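Local coordinates for protein heat-inducible transcription repressor hrcA homolog (Thermotoga maritima, PDB 1STZ) that probably represses class I heat-shock operons such as groELS and grpE-dnaK-dnaJ by binding DNA, at residues A128-R139 / V228-L239. Residues are numbered along the deposited sequence; the frame is centred on the assembly and turned at random.
Sequences ARLTEGYVLIER and VERYLDAGLENL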
loop_
_atom_site.group_PDB
_atom_site.type_symbol
_atom_site.label_atom_id
_atom_site.label_comp_id
_atom_site.label_asym_id
_atom_site.label_seq_id
_atom_site.Cartn_x
_atom_site.Cartn_y
_atom_site.Cartn_z
ATOM N N ALA A 128 2.178 13.743 -2.140
ATOM C CA ALA A 128 1.209 14.462 -2.979
ATOM C C ALA A 128 -0.169 13.825 -2.910
ATOM O O ALA A 128 -1.182 14.513 -2.756
ATOM C CB ALA A 128 1.676 14.485 -4.441
ATOM N N ARG A 129 -0.211 12.509 -3.036
ATOM C CA ARG A 129 -1.479 11.788 -3.005
ATOM C C ARG A 129 -2.245 11.931 -1.691
ATOM O O ARG A 129 -3.442 12.198 -1.704
ATOM C CB ARG A 129 -1.253 10.320 -3.288
ATOM C CG ARG A 129 -2.526 9.528 -3.332
ATOM C CD ARG A 129 -2.397 8.235 -4.083
ATOM N NE ARG A 129 -1.278 7.431 -3.598
ATOM C CZ ARG A 129 -1.127 6.126 -3.834
ATOM N NH1 ARG A 129 -2.035 5.451 -4.542
ATOM N NH2 ARG A 129 -0.059 5.486 -3.357
ATOM N N LEU A 130 -1.554 11.787 -0.571
ATOM C CA LEU A 130 -2.190 11.769 0.743
ATOM C C LEU A 130 -2.618 13.155 1.238
ATOM O O LEU A 130 -3.459 13.258 2.107
ATOM C CB LEU A 130 -1.248 11.152 1.774
ATOM C CG LEU A 130 -0.827 9.708 1.565
ATOM C CD1 LEU A 130 -0.066 9.213 2.782
ATOM C CD2 LEU A 130 -2.029 8.813 1.254
ATOM N N THR A 131 -2.013 14.209 0.709
ATOM C CA THR A 131 -2.342 15.572 1.103
ATOM C C THR A 131 -3.088 16.368 0.031
ATOM O O THR A 131 -3.391 17.536 0.247
ATOM C CB THR A 131 -1.076 16.342 1.433
ATOM O OG1 THR A 131 -0.259 16.432 0.259
ATOM C CG2 THR A 131 -0.250 15.614 2.474
ATOM N N GLU A 132 -3.337 15.763 -1.122
ATOM C CA GLU A 132 -3.891 16.460 -2.276
ATOM C C GLU A 132 -3.131 17.747 -2.550
ATOM O O GLU A 132 -3.737 18.808 -2.764
ATOM C CB GLU A 132 -5.388 16.752 -2.063
ATOM C CG GLU A 132 -6.248 15.511 -1.826
ATOM C CD GLU A 132 -7.608 15.853 -1.217
ATOM O OE1 GLU A 132 -7.706 16.848 -0.449
ATOM O OE2 GLU A 132 -8.587 15.117 -1.485
ATOM N N GLY A 133 -1.802 17.654 -2.530
ATOM C CA GLY A 133 -0.942 18.793 -2.808
ATOM C C GLY A 133 -0.009 18.621 -3.991
ATOM O O GLY A 133 -0.046 17.613 -4.722
ATOM N N TYR A 134 0.816 19.635 -4.183
ATOM C CA TYR A 134 1.872 19.661 -5.184
ATOM C C TYR A 134 3.193 19.613 -4.442
ATOM O O TYR A 134 3.443 20.463 -3.606
ATOM C CB TYR A 134 1.819 20.973 -5.962
ATOM C CG TYR A 134 2.841 21.139 -7.081
ATOM C CD1 TYR A 134 3.784 22.154 -7.048
ATOM C CD2 TYR A 134 2.826 20.315 -8.184
ATOM C CE1 TYR A 134 4.697 22.337 -8.100
ATOM C CE2 TYR A 134 3.738 20.485 -9.234
ATOM C CZ TYR A 134 4.671 21.493 -9.172
ATOM O OH TYR A 134 5.576 21.662 -10.194
ATOM N N VAL A 135 4.027 18.636 -4.768
ATOM C CA VAL A 135 5.305 18.423 -4.107
ATOM C C VAL A 135 6.503 18.708 -5.007
ATOM O O VAL A 135 6.525 18.305 -6.168
ATOM C CB VAL A 135 5.384 16.988 -3.583
ATOM C CG1 VAL A 135 6.772 16.665 -3.021
ATOM C CG2 VAL A 135 4.319 16.775 -2.543
ATOM N N LEU A 136 7.478 19.440 -4.470
ATOM C CA LEU A 136 8.808 19.553 -5.067
ATOM C C LEU A 136 9.802 18.952 -4.097
ATOM O O LEU A 136 9.790 19.299 -2.920
ATOM C CB LEU A 136 9.192 21.005 -5.314
ATOM C CG LEU A 136 8.358 21.805 -6.295
ATOM C CD1 LEU A 136 8.958 23.185 -6.401
ATOM C CD2 LEU A 136 8.247 21.173 -7.685
ATOM N N ILE A 137 10.625 18.023 -4.574
ATOM C CA ILE A 137 11.760 17.506 -3.817
ATOM C C ILE A 137 13.043 17.873 -4.558
ATOM O O ILE A 137 13.239 17.475 -5.699
ATOM C CB ILE A 137 11.690 15.983 -3.669
ATOM C CG1 ILE A 137 10.370 15.574 -2.999
ATOM C CG2 ILE A 137 12.887 15.465 -2.859
ATOM C CD1 ILE A 137 10.259 14.115 -2.698
ATOM N N GLU A 138 13.913 18.617 -3.889
ATOM C CA GLU A 138 15.235 18.907 -4.385
ATOM C C GLU A 138 16.101 17.619 -4.413
ATOM O O GLU A 138 16.323 17.009 -3.369
ATOM C CB GLU A 138 15.871 19.971 -3.503
ATOM C CG GLU A 138 17.039 20.693 -4.132
ATOM C CD GLU A 138 17.648 21.748 -3.231
ATOM O OE1 GLU A 138 17.484 21.682 -1.984
ATOM O OE2 GLU A 138 18.326 22.649 -3.773
ATOM N N ARG A 139 16.553 17.215 -5.608
ATOM C CA ARG A 139 17.482 16.098 -5.791
ATOM C C ARG A 139 18.856 16.433 -5.191
ATOM O O ARG A 139 19.224 17.593 -5.078
ATOM C CB ARG A 139 17.651 15.764 -7.290
ATOM C CG ARG A 139 16.377 15.337 -7.984
ATOM C CD ARG A 139 16.558 14.900 -9.437
ATOM N NE ARG A 139 15.402 14.144 -9.921
ATOM C CZ ARG A 139 14.377 14.623 -10.627
ATOM N NH1 ARG A 139 14.277 15.907 -10.960
ATOM N NH2 ARG A 139 13.412 13.795 -11.002
ATOM N N VAL A 228 18.329 16.085 -16.054
ATOM C CA VAL A 228 17.483 15.865 -14.882
ATOM C C VAL A 228 17.190 17.222 -14.247
ATOM O O VAL A 228 18.110 17.962 -13.873
ATOM C CB VAL A 228 18.162 14.979 -13.795
ATOM C CG1 VAL A 228 17.121 14.493 -12.783
ATOM C CG2 VAL A 228 18.877 13.803 -14.422
ATOM N N GLU A 229 15.901 17.524 -14.112
ATOM C CA GLU A 229 15.452 18.721 -13.437
ATOM C C GLU A 229 16.053 18.713 -12.011
ATOM O O GLU A 229 16.375 17.650 -11.457
ATOM C CB GLU A 229 13.912 18.750 -13.417
ATOM C CG GLU A 229 13.257 18.830 -14.805
ATOM C CD GLU A 229 11.734 18.730 -14.787
ATOM O OE1 GLU A 229 11.165 18.309 -15.814
ATOM O OE2 GLU A 229 11.082 19.091 -13.763
ATOM N N ARG A 230 16.268 19.890 -11.441
ATOM C CA ARG A 230 16.850 19.966 -10.104
ATOM C C ARG A 230 15.822 19.510 -9.060
ATOM O O ARG A 230 16.188 19.012 -8.016
ATOM C CB ARG A 230 17.366 21.374 -9.786
ATOM C CG ARG A 230 18.853 21.396 -9.407
ATOM C CD ARG A 230 19.146 22.243 -8.206
ATOM N NE ARG A 230 20.043 21.695 -7.193
ATOM C CZ ARG A 230 19.847 20.589 -6.500
ATOM N NH1 ARG A 230 18.800 19.804 -6.719
ATOM N NH2 ARG A 230 20.743 20.254 -5.591
ATOM N N TYR A 231 14.547 19.691 -9.367
ATOM C CA TYR A 231 13.461 19.263 -8.496
ATOM C C TYR A 231 12.623 18.216 -9.182
ATOM O O TYR A 231 12.318 18.361 -10.348
ATOM C CB TYR A 231 12.558 20.444 -8.135
ATOM C CG TYR A 231 13.255 21.470 -7.289
ATOM C CD1 TYR A 231 14.013 22.478 -7.876
ATOM C CD2 TYR A 231 13.153 21.444 -5.910
ATOM C CE1 TYR A 231 14.664 23.421 -7.108
ATOM C CE2 TYR A 231 13.820 22.394 -5.116
ATOM C CZ TYR A 231 14.569 23.378 -5.728
ATOM O OH TYR A 231 15.234 24.325 -4.979
ATOM N N LEU A 232 12.268 17.169 -8.444
ATOM C CA LEU A 232 11.221 16.220 -8.829
ATOM C C LEU A 232 9.875 16.761 -8.363
ATOM O O LEU A 232 9.717 17.053 -7.175
ATOM C CB LEU A 232 11.450 14.880 -8.130
ATOM C CG LEU A 232 10.336 13.828 -8.292
ATOM C CD1 LEU A 232 10.927 12.431 -8.371
ATOM C CD2 LEU A 232 9.286 13.882 -7.162
ATOM N N ASP A 233 8.907 16.875 -9.263
ATOM C CA ASP A 233 7.577 17.361 -8.898
ATOM C C ASP A 233 6.525 16.251 -8.999
ATOM O O ASP A 233 6.666 15.315 -9.764
ATOM C CB ASP A 233 7.175 18.567 -9.752
ATOM C CG ASP A 233 7.098 18.246 -11.215
ATOM O OD1 ASP A 233 8.165 18.046 -11.841
ATOM O OD2 ASP A 233 6.017 18.160 -11.837
ATOM N N ALA A 234 5.465 16.374 -8.225
ATOM C CA ALA A 234 4.346 15.429 -8.307
ATOM C C ALA A 234 3.073 16.079 -7.771
ATOM O O ALA A 234 3.147 16.971 -6.942
ATOM C CB ALA A 234 4.673 14.181 -7.499
ATOM N N GLY A 235 1.913 15.613 -8.213
ATOM C CA GLY A 235 0.638 16.113 -7.727
ATOM C C GLY A 235 0.089 17.403 -8.351
ATOM O O GLY A 235 -0.811 18.044 -7.786
ATOM N N LEU A 236 0.594 17.809 -9.506
ATOM C CA LEU A 236 0.030 18.999 -10.177
ATOM C C LEU A 236 -1.487 18.880 -10.367
ATOM O O LEU A 236 -2.236 19.854 -10.199
ATOM C CB LEU A 236 0.718 19.255 -11.506
ATOM C CG LEU A 236 0.118 20.382 -12.358
ATOM C CD1 LEU A 236 0.051 21.694 -11.576
ATOM C CD2 LEU A 236 0.945 20.509 -13.651
ATOM N N GLU A 237 -1.916 17.666 -10.669
ATOM C CA GLU A 237 -3.314 17.305 -10.827
ATOM C C GLU A 237 -4.179 17.615 -9.609
ATOM O O GLU A 237 -5.343 17.997 -9.768
ATOM C CB GLU A 237 -3.395 15.808 -11.156
ATOM C CG GLU A 237 -4.787 15.253 -11.308
ATOM C CD GLU A 237 -4.790 13.893 -11.979
ATOM O OE1 GLU A 237 -3.837 13.100 -11.738
ATOM O OE2 GLU A 237 -5.747 13.622 -12.747
ATOM N N ASN A 238 -3.615 17.466 -8.404
ATOM C CA ASN A 238 -4.342 17.781 -7.170
ATOM C C ASN A 238 -4.731 19.251 -7.090
ATOM O O ASN A 238 -5.806 19.583 -6.634
ATOM C CB ASN A 238 -3.519 17.414 -5.936
ATOM C CG ASN A 238 -3.141 15.938 -5.892
ATOM O OD1 ASN A 238 -3.948 15.084 -6.210
ATOM N ND2 ASN A 238 -1.904 15.644 -5.501
ATOM N N LEU A 239 -3.851 20.141 -7.520
ATOM C CA LEU A 239 -4.154 21.571 -7.492
ATOM C C LEU A 239 -5.330 21.938 -8.390
ATOM O O LEU A 239 -6.115 22.832 -8.051
ATOM C CB LEU A 239 -2.938 22.392 -7.883
ATOM C CG LEU A 239 -1.762 22.204 -6.948
ATOM C CD1 LEU A 239 -0.660 23.183 -7.325
ATOM C CD2 LEU A 239 -2.187 22.336 -5.471
#
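Ala-128, in the last turn of helix 116-131, rests its CB on the CA of Gly-235, the N-cap of helix 236-241. The chain leaves its helix at Glu-132, whose backbone packs on Asn-238 CB. From Asn-238 a nearly straight bond runs from ND2 to Gly-133 O (2.8 Å), which lies in the amide plane, linking helix 236-241 to the turn before strand 134-138. Tyr-134 swings CG opposite its main-chain nitrogen (chi1 -178°), which turns the ring toward the junction at Asp-233 to Leu-236: Leu-236 N and Gly-235 C meet its rim, and OH reaches Asp-233 CB. Val-135 and Ile-137 each exchange two backbone bonds, with Ala-234 and Leu-232; between them Leu-136 CD2 touches Asp-233 CB (3.5 Å). Glu-138 CB packs on Tyr-231 CE2, while its OE1 accepts from Ser-303 N. Arg-139 N bonds Arg-230 O, and Arg-230 grips Arg-139 O end-on through NH1 and NH2. The Arg-139 guanidinium lies between Val-228 CG1 and Leu-232 CB; NH1 bonds Glu-229 O from above the carbonyl plane, NH2 pairs with Glu-117. Within the chain, strand 231-234 is an outermost strand of the C-terminal domain's five-stranded antiparallel sheet, 134-138 separating it from 299-309; helix 116-131 covers the Val-135 and Ile-137 face, helix 260-266 the Leu-136 face.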